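Subclass B3 metallo-beta-lactamase (Sphingobium indicum, PDB 7LUU) probably hydrolyses the beta-lactam ring of antibiotics at a two-zinc active site, as a subclass B3 metallo-beta-lactamase. Local coordinates at residues E54-L59 with P95-M100; A74-A79 with Y125-G130; L89-L94 with I220-S225; K116-T121 with G129-L134. All coordinates share one frame; numbering follows the deposited sequence.

Contact 1 (E54-L59 with P95-M100)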
loop_
_atom_site.group_PDB
_atom_site.type_symbol
_atom_site.label_atom_id
_atom_site.label_comp_id
_atom_site.label_asym_id
_atom_site.label_seq_id
_atom_site.Cartn_x
_atom_site.Cartn_y
_atom_site.Cartn_z
ATOM N N GLU A 54 -4.263 11.652 13.469
ATOM C CA GLU A 54 -5.004 10.404 13.414
ATOM C C GLU A 54 -4.250 9.315 12.654
ATOM O O GLU A 54 -4.160 8.166 13.129
ATOM C CB GLU A 54 -6.364 10.599 12.739
ATOM C CG GLU A 54 -7.252 11.609 13.421
ATOM C CD GLU A 54 -8.660 11.105 13.581
ATOM O OE1 GLU A 54 -9.100 11.053 14.751
ATOM O OE2 GLU A 54 -9.316 10.750 12.554
ATOM N N TRP A 55 -3.793 9.626 11.435
ATOM C CA TRP A 55 -3.145 8.612 10.611
ATOM C C TRP A 55 -1.955 7.995 11.326
ATOM O O TRP A 55 -1.723 6.792 11.209
ATOM C CB TRP A 55 -2.614 9.216 9.303
ATOM C CG TRP A 55 -3.603 9.366 8.214
ATOM C CD1 TRP A 55 -4.724 8.618 7.986
ATOM C CD2 TRP A 55 -3.504 10.300 7.130
ATOM N NE1 TRP A 55 -5.348 9.054 6.811
ATOM C CE2 TRP A 55 -4.611 10.090 6.283
ATOM C CE3 TRP A 55 -2.585 11.317 6.807
ATOM C CZ2 TRP A 55 -4.808 10.859 5.117
ATOM C CZ3 TRP A 55 -2.803 12.104 5.660
ATOM C CH2 TRP A 55 -3.899 11.846 4.832
ATOM N N LEU A 56 -1.144 8.821 11.997
ATOM C CA LEU A 56 0.108 8.339 12.553
ATOM C C LEU A 56 -0.007 8.079 14.062
ATOM O O LEU A 56 0.997 7.947 14.745
ATOM C CB LEU A 56 1.229 9.361 12.286
ATOM C CG LEU A 56 1.470 9.592 10.806
ATOM C CD1 LEU A 56 2.704 10.534 10.629
ATOM C CD2 LEU A 56 1.755 8.291 10.072
ATOM N N ALA A 57 -1.232 7.946 14.586
ATOM C CA ALA A 57 -1.321 7.603 16.002
ATOM C C ALA A 57 -0.546 6.300 16.261
ATOM O O ALA A 57 -0.630 5.346 15.476
ATOM C CB ALA A 57 -2.800 7.467 16.391
ATOM N N PRO A 58 0.225 6.227 17.321
ATOM C CA PRO A 58 1.153 5.109 17.459
ATOM C C PRO A 58 0.462 3.838 17.899
ATOM O O PRO A 58 -0.483 3.855 18.716
ATOM C CB PRO A 58 2.125 5.573 18.552
ATOM C CG PRO A 58 1.308 6.595 19.376
ATOM C CD PRO A 58 0.438 7.285 18.348
ATOM N N LEU A 59 1.061 2.717 17.481
ATOM C CA LEU A 59 0.696 1.370 17.937
ATOM C C LEU A 59 1.973 0.588 18.178
ATOM O O LEU A 59 2.935 0.728 17.414
ATOM C CB LEU A 59 -0.145 0.644 16.880
ATOM C CG LEU A 59 -1.553 1.215 16.616
ATOM C CD1 LEU A 59 -2.198 0.428 15.462
ATOM C CD2 LEU A 59 -2.465 1.154 17.915
ATOM N N PRO A 95 5.993 11.410 4.961
ATOM C CA PRO A 95 7.447 11.629 5.080
ATOM C C PRO A 95 7.947 11.614 6.534
ATOM O O PRO A 95 9.005 11.043 6.846
ATOM C CB PRO A 95 7.641 13.008 4.417
ATOM C CG PRO A 95 6.485 13.009 3.323
ATOM C CD PRO A 95 5.322 12.435 4.098
ATOM N N GLN A 96 7.233 12.287 7.445
ATOM C CA GLN A 96 7.698 12.336 8.817
ATOM C C GLN A 96 7.528 11.005 9.537
ATOM O O GLN A 96 8.044 10.873 10.648
ATOM C CB GLN A 96 6.946 13.455 9.562
ATOM C CG GLN A 96 5.431 13.198 9.750
ATOM C CD GLN A 96 4.537 13.822 8.647
ATOM O OE1 GLN A 96 4.868 13.817 7.446
ATOM N NE2 GLN A 96 3.386 14.343 9.067
ATOM N N ALA A 97 6.881 10.004 8.898
ATOM C CA ALA A 97 6.753 8.693 9.522
ATOM C C ALA A 97 7.986 7.849 9.349
ATOM O O ALA A 97 8.124 6.824 10.031
ATOM C CB ALA A 97 5.592 7.916 8.929
ATOM N N ALA A 98 8.895 8.224 8.447
ATOM C CA ALA A 98 10.024 7.309 8.207
ATOM C C ALA A 98 10.814 7.004 9.482
ATOM O O ALA A 98 11.053 5.815 9.774
ATOM C CB ALA A 98 10.895 7.877 7.081
ATOM N N PRO A 99 11.196 7.981 10.295
ATOM C CA PRO A 99 11.883 7.634 11.561
ATOM C C PRO A 99 11.042 6.779 12.510
ATOM O O PRO A 99 11.618 5.947 13.235
ATOM C CB PRO A 99 12.175 8.995 12.214
ATOM C CG PRO A 99 11.758 10.018 11.258
ATOM C CD PRO A 99 11.022 9.443 10.106
ATOM N N MET A 100 9.718 6.993 12.555
ATOM C CA MET A 100 8.837 6.205 13.425
ATOM C C MET A 100 8.794 4.754 12.962
ATOM O O MET A 100 8.836 3.833 13.770
ATOM C CB MET A 100 7.435 6.866 13.411
ATOM C CG MET A 100 7.412 8.449 13.711
ATOM S SD MET A 100 5.750 9.039 13.248
ATOM C CE MET A 100 5.994 10.796 13.493
#

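Contact 2 (A74-A79 with Y125-G130). With ZN (zinc ion), chain C; SO4 (sulfate ion), chain D.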
loop_
_atom_site.group_PDB
_atom_site.type_symbol
_atom_site.label_atom_id
_atom_site.label_comp_id
_atom_site.label_asym_id
_atom_site.label_seq_id
_atom_site.Cartn_x
_atom_site.Cartn_y
_atom_site.Cartn_z
ATOM N N ALA A 74 -2.035 3.685 13.582
ATOM C CA ALA A 74 -3.444 3.362 13.706
ATOM C C ALA A 74 -4.165 3.545 12.397
ATOM O O ALA A 74 -5.106 2.798 12.093
ATOM C CB ALA A 74 -4.080 4.224 14.807
ATOM N N GLY A 75 -3.756 4.521 11.603
ATOM C CA GLY A 75 -4.509 4.818 10.379
ATOM C C GLY A 75 -3.819 4.442 9.061
ATOM O O GLY A 75 -4.423 4.629 7.980
ATOM N N LEU A 76 -2.597 3.901 9.121
ATOM C CA LEU A 76 -1.835 3.575 7.887
ATOM C C LEU A 76 -1.039 2.330 8.172
ATOM O O LEU A 76 -0.196 2.299 9.087
ATOM C CB LEU A 76 -0.888 4.756 7.519
ATOM C CG LEU A 76 -1.571 6.071 7.119
ATOM C CD1 LEU A 76 -0.585 7.219 7.033
ATOM C CD2 LEU A 76 -2.266 5.858 5.758
ATOM N N SER A 77 -1.242 1.326 7.341
ATOM C CA SER A 77 -0.548 0.053 7.528
ATOM C C SER A 77 0.830 0.098 6.895
ATOM O O SER A 77 0.992 0.566 5.761
ATOM C CB SER A 77 -1.336 -1.094 6.882
ATOM O OG SER A 77 -2.638 -1.174 7.495
ATOM N N VAL A 78 1.813 -0.429 7.628
ATOM C CA VAL A 78 3.156 -0.702 7.082
ATOM C C VAL A 78 3.539 -2.105 7.543
ATOM O O VAL A 78 3.469 -2.395 8.749
ATOM C CB VAL A 78 4.198 0.330 7.593
ATOM C CG1 VAL A 78 5.612 0.023 7.013
ATOM C CG2 VAL A 78 3.725 1.786 7.285
ATOM N N ALA A 79 3.908 -2.984 6.606
ATOM C CA ALA A 79 4.259 -4.368 6.979
ATOM C C ALA A 79 5.762 -4.583 6.895
ATOM O O ALA A 79 6.464 -3.857 6.194
ATOM C CB ALA A 79 3.578 -5.390 6.059
ATOM N N TYR A 125 0.947 10.436 -1.219
ATOM C CA TYR A 125 1.891 10.738 -0.139
ATOM C C TYR A 125 1.556 10.077 1.211
ATOM O O TYR A 125 2.450 10.008 2.070
ATOM C CB TYR A 125 2.017 12.280 -0.010
ATOM C CG TYR A 125 0.804 12.987 0.579
ATOM C CD1 TYR A 125 0.530 12.893 1.935
ATOM C CD2 TYR A 125 -0.040 13.772 -0.213
ATOM C CE1 TYR A 125 -0.514 13.532 2.499
ATOM C CE2 TYR A 125 -1.098 14.451 0.354
ATOM C CZ TYR A 125 -1.343 14.300 1.702
ATOM O OH TYR A 125 -2.405 14.963 2.291
ATOM N N ASP A 126 0.324 9.558 1.415
ATOM C CA ASP A 126 0.042 8.901 2.689
ATOM C C ASP A 126 0.490 7.446 2.685
ATOM O O ASP A 126 0.425 6.794 3.728
ATOM C CB ASP A 126 -1.467 9.000 3.068
ATOM C CG ASP A 126 -2.420 8.485 1.954
ATOM O OD1 ASP A 126 -2.145 8.674 0.744
ATOM O OD2 ASP A 126 -3.490 7.933 2.315
ATOM N N HIS A 127 0.988 6.917 1.543
ATOM C CA HIS A 127 1.567 5.577 1.509
ATOM C C HIS A 127 2.968 5.574 0.983
ATOM O O HIS A 127 3.761 4.726 1.365
ATOM C CB HIS A 127 0.694 4.617 0.630
ATOM C CG HIS A 127 -0.764 4.704 0.979
ATOM N ND1 HIS A 127 -1.307 3.948 2.001
ATOM C CD2 HIS A 127 -1.749 5.515 0.545
ATOM C CE1 HIS A 127 -2.587 4.289 2.169
ATOM N NE2 HIS A 127 -2.877 5.230 1.291
ATOM N N ALA A 128 3.308 6.514 0.110
ATOM C CA ALA A 128 4.660 6.566 -0.412
ATOM C C ALA A 128 5.494 7.687 0.187
ATOM O O ALA A 128 6.663 7.790 -0.161
ATOM C CB ALA A 128 4.611 6.743 -1.946
ATOM N N GLY A 129 4.886 8.546 0.999
ATOM C CA GLY A 129 5.562 9.743 1.452
ATOM C C GLY A 129 6.886 9.476 2.144
ATOM O O GLY A 129 7.845 10.246 1.953
ATOM N N GLY A 130 6.956 8.421 2.942
ATOM C CA GLY A 130 8.174 8.100 3.653
ATOM C C GLY A 130 9.101 7.157 2.947
ATOM O O GLY A 130 10.167 6.828 3.485
HETATM ZN ZN ZN C . -4.492 6.430 1.269
HETATM S S SO4 D . -4.435 16.915 -0.169
HETATM O O1 SO4 D . -4.451 18.188 -0.887
HETATM O O2 SO4 D . -5.768 16.576 0.335
HETATM O O3 SO4 D . -4.027 15.890 -1.138
HETATM O O4 SO4 D . -3.497 16.988 0.964
HETATM O O HOH W 1 -0.144 1.686 3.512
HETATM O O HOH W 2 -4.221 7.750 -0.541
HETATM O O HOH W 3 -5.563 5.224 -0.030
#

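Contact 3 (L89-L94 with I220-S225)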
loop_
_atom_site.group_PDB
_atom_site.type_symbol
_atom_site.label_atom_id
_atom_site.label_comp_id
_atom_site.label_asym_id
_atom_site.label_seq_id
_atom_site.Cartn_x
_atom_site.Cartn_y
_atom_site.Cartn_z
ATOM N N LEU A 89 9.880 -4.254 3.552
ATOM C CA LEU A 89 8.815 -3.374 4.060
ATOM C C LEU A 89 7.765 -3.218 2.987
ATOM O O LEU A 89 8.109 -3.220 1.806
ATOM C CB LEU A 89 9.469 -2.019 4.335
ATOM C CG LEU A 89 9.174 -1.122 5.491
ATOM C CD1 LEU A 89 9.059 -1.738 6.873
ATOM C CD2 LEU A 89 10.365 -0.135 5.524
ATOM N N ILE A 90 6.513 -2.987 3.393
ATOM C CA ILE A 90 5.420 -2.646 2.507
ATOM C C ILE A 90 4.884 -1.300 2.950
ATOM O O ILE A 90 4.377 -1.160 4.085
ATOM C CB ILE A 90 4.302 -3.706 2.524
ATOM C CG1 ILE A 90 4.978 -5.042 2.179
ATOM C CG2 ILE A 90 3.277 -3.271 1.428
ATOM C CD1 ILE A 90 3.906 -6.208 1.907
ATOM N N ASP A 91 5.001 -0.326 2.034
ATOM C CA ASP A 91 4.613 1.089 2.169
ATOM C C ASP A 91 5.463 1.840 3.195
ATOM O O ASP A 91 6.359 1.282 3.869
ATOM C CB ASP A 91 3.096 1.212 2.449
ATOM C CG ASP A 91 2.276 1.079 1.158
ATOM O OD1 ASP A 91 2.841 1.222 0.044
ATOM O OD2 ASP A 91 1.082 0.850 1.251
ATOM N N GLY A 92 5.239 3.155 3.214
ATOM C CA GLY A 92 6.120 4.040 3.987
ATOM C C GLY A 92 5.394 5.181 4.663
ATOM O O GLY A 92 6.065 6.073 5.193
ATOM N N ALA A 93 4.065 5.183 4.689
ATOM C CA ALA A 93 3.289 6.258 5.312
ATOM C C ALA A 93 3.767 7.649 4.831
ATOM O O ALA A 93 4.149 7.835 3.660
ATOM C CB ALA A 93 3.277 6.103 6.855
ATOM N N LEU A 94 3.630 8.660 5.720
ATOM C CA LEU A 94 3.967 10.054 5.384
ATOM C C LEU A 94 5.472 10.306 5.521
ATOM O O LEU A 94 6.202 9.507 6.109
ATOM C CB LEU A 94 3.233 10.983 6.341
ATOM C CG LEU A 94 1.707 10.981 6.200
ATOM C CD1 LEU A 94 1.175 11.825 7.383
ATOM C CD2 LEU A 94 1.355 11.696 4.994
ATOM N N ILE A 220 -1.102 -14.362 3.256
ATOM C CA ILE A 220 -1.345 -12.981 3.675
ATOM C C ILE A 220 -1.503 -12.122 2.417
ATOM O O ILE A 220 -0.751 -12.259 1.424
ATOM C CB ILE A 220 -0.172 -12.450 4.528
ATOM C CG1 ILE A 220 -0.014 -13.363 5.783
ATOM C CG2 ILE A 220 -0.437 -11.038 4.944
ATOM C CD1 ILE A 220 1.156 -12.819 6.710
ATOM N N VAL A 221 -2.445 -11.178 2.466
ATOM C CA VAL A 221 -2.630 -10.219 1.397
ATOM C C VAL A 221 -2.486 -8.828 1.998
ATOM O O VAL A 221 -3.234 -8.492 2.917
ATOM C CB VAL A 221 -4.035 -10.356 0.790
ATOM C CG1 VAL A 221 -4.287 -9.259 -0.279
ATOM C CG2 VAL A 221 -4.121 -11.739 0.125
ATOM N N PHE A 222 -1.598 -7.991 1.418
ATOM C CA PHE A 222 -1.520 -6.579 1.786
ATOM C C PHE A 222 -2.178 -5.849 0.643
ATOM O O PHE A 222 -1.591 -5.754 -0.457
ATOM C CB PHE A 222 -0.058 -6.163 1.990
ATOM C CG PHE A 222 0.096 -4.756 2.612
ATOM C CD1 PHE A 222 -0.386 -3.651 1.941
ATOM C CD2 PHE A 222 0.658 -4.586 3.901
ATOM C CE1 PHE A 222 -0.218 -2.390 2.459
ATOM C CE2 PHE A 222 0.845 -3.313 4.422
ATOM C CZ PHE A 222 0.399 -2.211 3.717
ATOM N N ALA A 223 -3.427 -5.411 0.867
ATOM C CA ALA A 223 -4.289 -4.874 -0.214
ATOM C C ALA A 223 -4.086 -3.389 -0.366
ATOM O O ALA A 223 -4.056 -2.654 0.625
ATOM C CB ALA A 223 -5.780 -5.143 0.120
ATOM N N SER A 224 -3.889 -2.938 -1.616
ATOM C CA SER A 224 -3.963 -1.505 -1.857
ATOM C C SER A 224 -5.366 -1.003 -1.584
ATOM O O SER A 224 -6.346 -1.776 -1.581
ATOM C CB SER A 224 -3.614 -1.151 -3.308
ATOM O OG SER A 224 -4.710 -1.574 -4.170
ATOM N N SER A 225 -5.439 0.288 -1.238
ATOM C CA SER A 225 -6.745 0.938 -1.233
ATOM C C SER A 225 -7.492 0.645 -2.515
ATOM O O SER A 225 -6.930 0.708 -3.604
ATOM C CB SER A 225 -6.565 2.428 -1.067
ATOM O OG SER A 225 -7.857 3.071 -1.111
#

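Contact 4 (K116-T121 with G129-L134)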
loop_
_atom_site.group_PDB
_atom_site.type_symbol
_atom_site.label_atom_id
_atom_site.label_comp_id
_atom_site.label_asym_id
_atom_site.label_seq_id
_atom_site.Cartn_x
_atom_site.Cartn_y
_atom_site.Cartn_z
ATOM N N LYS A 116 15.893 -4.922 2.368
ATOM C CA LYS A 116 16.376 -5.036 1.005
ATOM C C LYS A 116 15.396 -4.445 -0.006
ATOM O O LYS A 116 15.810 -4.019 -1.082
ATOM C CB LYS A 116 16.576 -6.523 0.665
ATOM C CG LYS A 116 17.729 -7.140 1.533
ATOM C CD LYS A 116 19.075 -6.416 1.282
ATOM C CE LYS A 116 20.402 -6.780 2.162
ATOM N NZ LYS A 116 21.140 -5.575 2.837
ATOM N N PHE A 117 14.113 -4.498 0.293
ATOM C CA PHE A 117 13.087 -4.026 -0.645
ATOM C C PHE A 117 12.011 -3.293 0.133
ATOM O O PHE A 117 11.662 -3.694 1.248
ATOM C CB PHE A 117 12.405 -5.175 -1.416
ATOM C CG PHE A 117 13.333 -5.891 -2.350
ATOM C CD1 PHE A 117 13.689 -5.307 -3.561
ATOM C CD2 PHE A 117 13.832 -7.119 -2.011
ATOM C CE1 PHE A 117 14.572 -5.957 -4.409
ATOM C CE2 PHE A 117 14.726 -7.781 -2.842
ATOM C CZ PHE A 117 15.086 -7.185 -4.069
ATOM N N ILE A 118 11.432 -2.262 -0.494
ATOM C CA ILE A 118 10.254 -1.584 0.022
ATOM C C ILE A 118 9.210 -1.694 -1.085
ATOM O O ILE A 118 9.416 -1.179 -2.207
ATOM C CB ILE A 118 10.556 -0.108 0.375
ATOM C CG1 ILE A 118 11.638 0.004 1.480
ATOM C CG2 ILE A 118 9.245 0.609 0.837
ATOM C CD1 ILE A 118 12.306 1.433 1.431
ATOM N N LEU A 119 8.105 -2.400 -0.803
ATOM C CA LEU A 119 7.031 -2.557 -1.806
ATOM C C LEU A 119 6.046 -1.381 -1.681
ATOM O O LEU A 119 5.767 -0.922 -0.590
ATOM C CB LEU A 119 6.286 -3.898 -1.594
ATOM C CG LEU A 119 7.241 -5.089 -1.352
ATOM C CD1 LEU A 119 6.330 -6.338 -1.296
ATOM C CD2 LEU A 119 8.326 -5.285 -2.390
ATOM N N SER A 120 5.521 -0.882 -2.800
ATOM C CA SER A 120 4.632 0.293 -2.785
ATOM C C SER A 120 3.248 -0.065 -3.338
ATOM O O SER A 120 3.154 -0.516 -4.484
ATOM C CB SER A 120 5.262 1.426 -3.606
ATOM O OG SER A 120 4.357 2.518 -3.773
ATOM N N THR A 121 2.177 0.175 -2.536
ATOM C CA THR A 121 0.841 -0.099 -3.048
ATOM C C THR A 121 0.337 0.995 -3.977
ATOM O O THR A 121 -0.558 0.729 -4.810
ATOM C CB THR A 121 -0.192 -0.280 -1.906
ATOM O OG1 THR A 121 -0.269 0.882 -1.052
ATOM C CG2 THR A 121 0.127 -1.568 -1.057
ATOM N N GLY A 129 4.886 8.546 0.999
ATOM C CA GLY A 129 5.562 9.743 1.452
ATOM C C GLY A 129 6.886 9.476 2.144
ATOM O O GLY A 129 7.845 10.246 1.953
ATOM N N GLY A 130 6.956 8.421 2.942
ATOM C CA GLY A 130 8.174 8.100 3.653
ATOM C C GLY A 130 9.101 7.157 2.947
ATOM O O GLY A 130 10.167 6.828 3.485
ATOM N N ILE A 131 8.748 6.698 1.751
ATOM C CA ILE A 131 9.549 5.650 1.101
ATOM C C ILE A 131 10.937 6.143 0.699
ATOM O O ILE A 131 11.924 5.437 0.881
ATOM C CB ILE A 131 8.763 5.107 -0.103
ATOM C CG1 ILE A 131 7.611 4.214 0.378
ATOM C CG2 ILE A 131 9.672 4.287 -0.995
ATOM C CD1 ILE A 131 6.805 3.592 -0.842
ATOM N N ALA A 132 11.042 7.335 0.113
ATOM C CA ALA A 132 12.361 7.835 -0.249
ATOM C C ALA A 132 13.292 7.900 0.936
ATOM O O ALA A 132 14.474 7.522 0.832
ATOM C CB ALA A 132 12.231 9.219 -0.895
ATOM N N ALA A 133 12.801 8.402 2.080
ATOM C CA ALA A 133 13.651 8.464 3.257
ATOM C C ALA A 133 14.059 7.063 3.680
ATOM O O ALA A 133 15.202 6.844 4.118
ATOM C CB ALA A 133 12.923 9.188 4.395
ATOM N N LEU A 134 13.100 6.140 3.685
ATOM C CA LEU A 134 13.394 4.754 4.113
ATOM C C LEU A 134 14.409 4.107 3.175
ATOM O O LEU A 134 15.343 3.428 3.620
ATOM C CB LEU A 134 12.105 3.889 4.145
ATOM C CG LEU A 134 11.101 4.350 5.205
ATOM C CD1 LEU A 134 9.743 3.730 4.909
ATOM C CD2 LEU A 134 11.665 3.956 6.585
#

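Contact 1 (E54-L59 with P95-M100)
Leu56 reaches across to the chain at Gln96, Ala97 and Met100 with its two methyls, and it supplies more than half of the 142 Å² buried here. The tight part is the fork of that leucine. CD1 sits 3.9 Å from Gln96 CG, while CD2 rests 4.0 Å from Ala97 CB, so one branch takes the glutamine stem and the other takes the short alanine beside it. Chi1 of -61° puts Leu56 CG on the side away from its own carbonyl carbon, and chi2 of -175° then extends the fork toward the neighbouring chain. The glutamine answers with a bent chain: chi1 of 67° sets Gln96 CG between backbone N and carbonyl carbon, facing the leucine, and the bend at chi2 turns the amide aside. That amide is held from outside, since NE2 is hydrogen-bonded to Met47 O. On the looser side stands Met100, whose SD is 4.3 Å from Leu56 CD1, an apolar approach without any polar bond. Both residues keep some exposure, and a glycerol, probably from the crystallisation liquor, lies close to the methionine; by contrast, Ala97 is buried. This is plain hydrophobic packing about 11 Å from a zinc ion, measured from the leucine side chain. In the fold it ties the end of helix 49-55, where Leu56 leaves helical geometry, to the chain that runs into helix 98-107. Backbone hydrogen bonds between Trp55 and Gly75, and between Ala57 and Ala74, fasten the same end, and Ala98 leans on helix 131-138.

Contact 2 (A74-A79 with Y125-G130)
Leu76 straddles the backbone carbonyl of Asp126: its CD1 and CD2 both lie 3.5 Å from Asp126 O. CD2 also comes within 3.9 Å of His127 CE1, an oblique approach in which the two side chains cross at about a right angle. A second link is polar. Water 1 donates to Ser77 O. The same water accepts from His127 ND1 at 3.0 Å, in the plane of the imidazole. With ND1 donating to the water, His127 NE2 binds the zinc ion at 2.0 Å. Asp126 OD2 binds the same metal at 2.1 Å, and chi1 of 54°, which places CG between the backbone N and the carbonyl carbon, carries the carboxylate to that side. The other carboxylate oxygen, OD1, accepts a 2.6 Å hydrogen bond from water 2, itself a zinc ligand together with water 3. Further out, Trp55 packs on both Leu76 and Asp126, and Ser77 OG is hydrogen-bonded to Ser265 O. Tyr125 turns away and donates through OH to a sulfate, probably from the crystallisation liquor, that Arg51 also holds. His267 completes the protein ligands of this zinc, while Glu122, His124 and His200 bind the other. Glu122, His124, Asp126 and His127 form the metal-binding loop of the metallo-beta-lactamase fold, here with a glutamate at its first position.

Contact 3 (L89-L94 with I220-S225)
Phe222 and Ile90 meet because their first torsions aim them at each other: Phe222 CG is anti to its backbone N, chi1 -170°, which swings the ring toward strand 87-90, and Ile90 places CG2 opposite its own N, with CG1 beside that N. CG2 thereby becomes the methyl over the middle of the aromatic face. It stands 3.5 Å from the centroid of the Phe222 ring and just 4° off the ring normal, a nearly ideal CH-pi contact. The longer branch runs along the stem of the phenylalanine, with Ile90 CD1 at 4.0 Å from Phe222 CB; the two side chains lie alongside one another, pointing opposite ways. Asp91 comes in beyond the isoleucine. Its OD2 is 3.7 Å from Phe222 CE1, and the carboxylate plane stands at 84° to the ring. This is packing alone; the polar partner of OD2 is the hydroxyl of Thr121, which helps to fix the carboxylate in this buried place. The aspartate lies just past the strand end, with its side chain about 4 Å from that of the zinc ligand His127, consistent with the aspartate that ends an early strand in metallo-beta-lactamase superfamily proteins. Joining the two sheets is what the contact does: the fold is an alpha-beta/beta-alpha sandwich, and the ring forms part of the packing between its halves. Strand 87-90 runs between strands 79-82 and 115-119 in one sheet, strand 216-223 between 205-213 and 262-265 in the other, with Ala79, Trp209 and Ile264 packed around the pair.

Contact 4 (K116-T121 with G129-L134)
Between Ile118 and Ser120 on one side and Ile131 and Leu134 on the other there is no flat group at all: no ring face or amide edge enters, and the surfaces are built from branched and short aliphatic groups. Phe117, the one ring of the two segments, takes no part in this contact and lies against Thr141 and Val143 of the neighbouring strand 141-144. Ile118 does most of the work by dividing its branches. CG2, which lies anti to the backbone N, goes to Ile131, 4.0 Å from its CG1, where the two isoleucines run side by side with their ends reversed. The other branch is extended (chi2 159°) and points Ile118 CD1 at the helix, 3.7 Å from Leu134 CB and at about a right angle to the leucine side chain. One helical turn thus separates the two side chains it touches. The segments form part of a beta-alpha-beta crossover: strand 115-119, helix 131-138 and then strand 141-144, parallel to the first and next to it in the sheet, with Ile131 also touching Val142. The connection from strand to helix carries the zinc ligands Glu122, His124, Asp126 and His127. Nearer that loop the packing becomes lighter, with Ser120 CB 3.8 Å from Ile131 CD1. The serine hydroxyl makes no hydrogen bond across here; its oxygen lies 4.0 Å from the same Ile131 CD1. On the helix side, the Leu134 N to Gly130 O bond of 3.0 Å secures the first turn, while Leu134 also touches Ala98, Ile101 and Leu102 of helix 98-107.

How the contacts relate
Contacts 2, 3 and 4 are buried, whereas contact 1 lies partly at the surface. Contact 3 is nearest the middle of the chain and joins the two sheets; contact 4 packs a helix on the outer face of one of them, and contact 1 involves helix 98-107, which packs beside that helix. Contacts 3 and 4 reach neighbouring strands, linked by the 2.7 Å hydrogen bond of Asp91 OD2 with Thr121 OG1. Contacts 2 and 4 share Gly129 and Gly130. Chemistry follows position: apolar packing in contacts 1 and 4, with a glutamine stem and methionine sulfur in 1, an aromatic face in 3, metal and water in 2. A hydrogen bond between Gly92 N and His127 O ties contact 2 to 3.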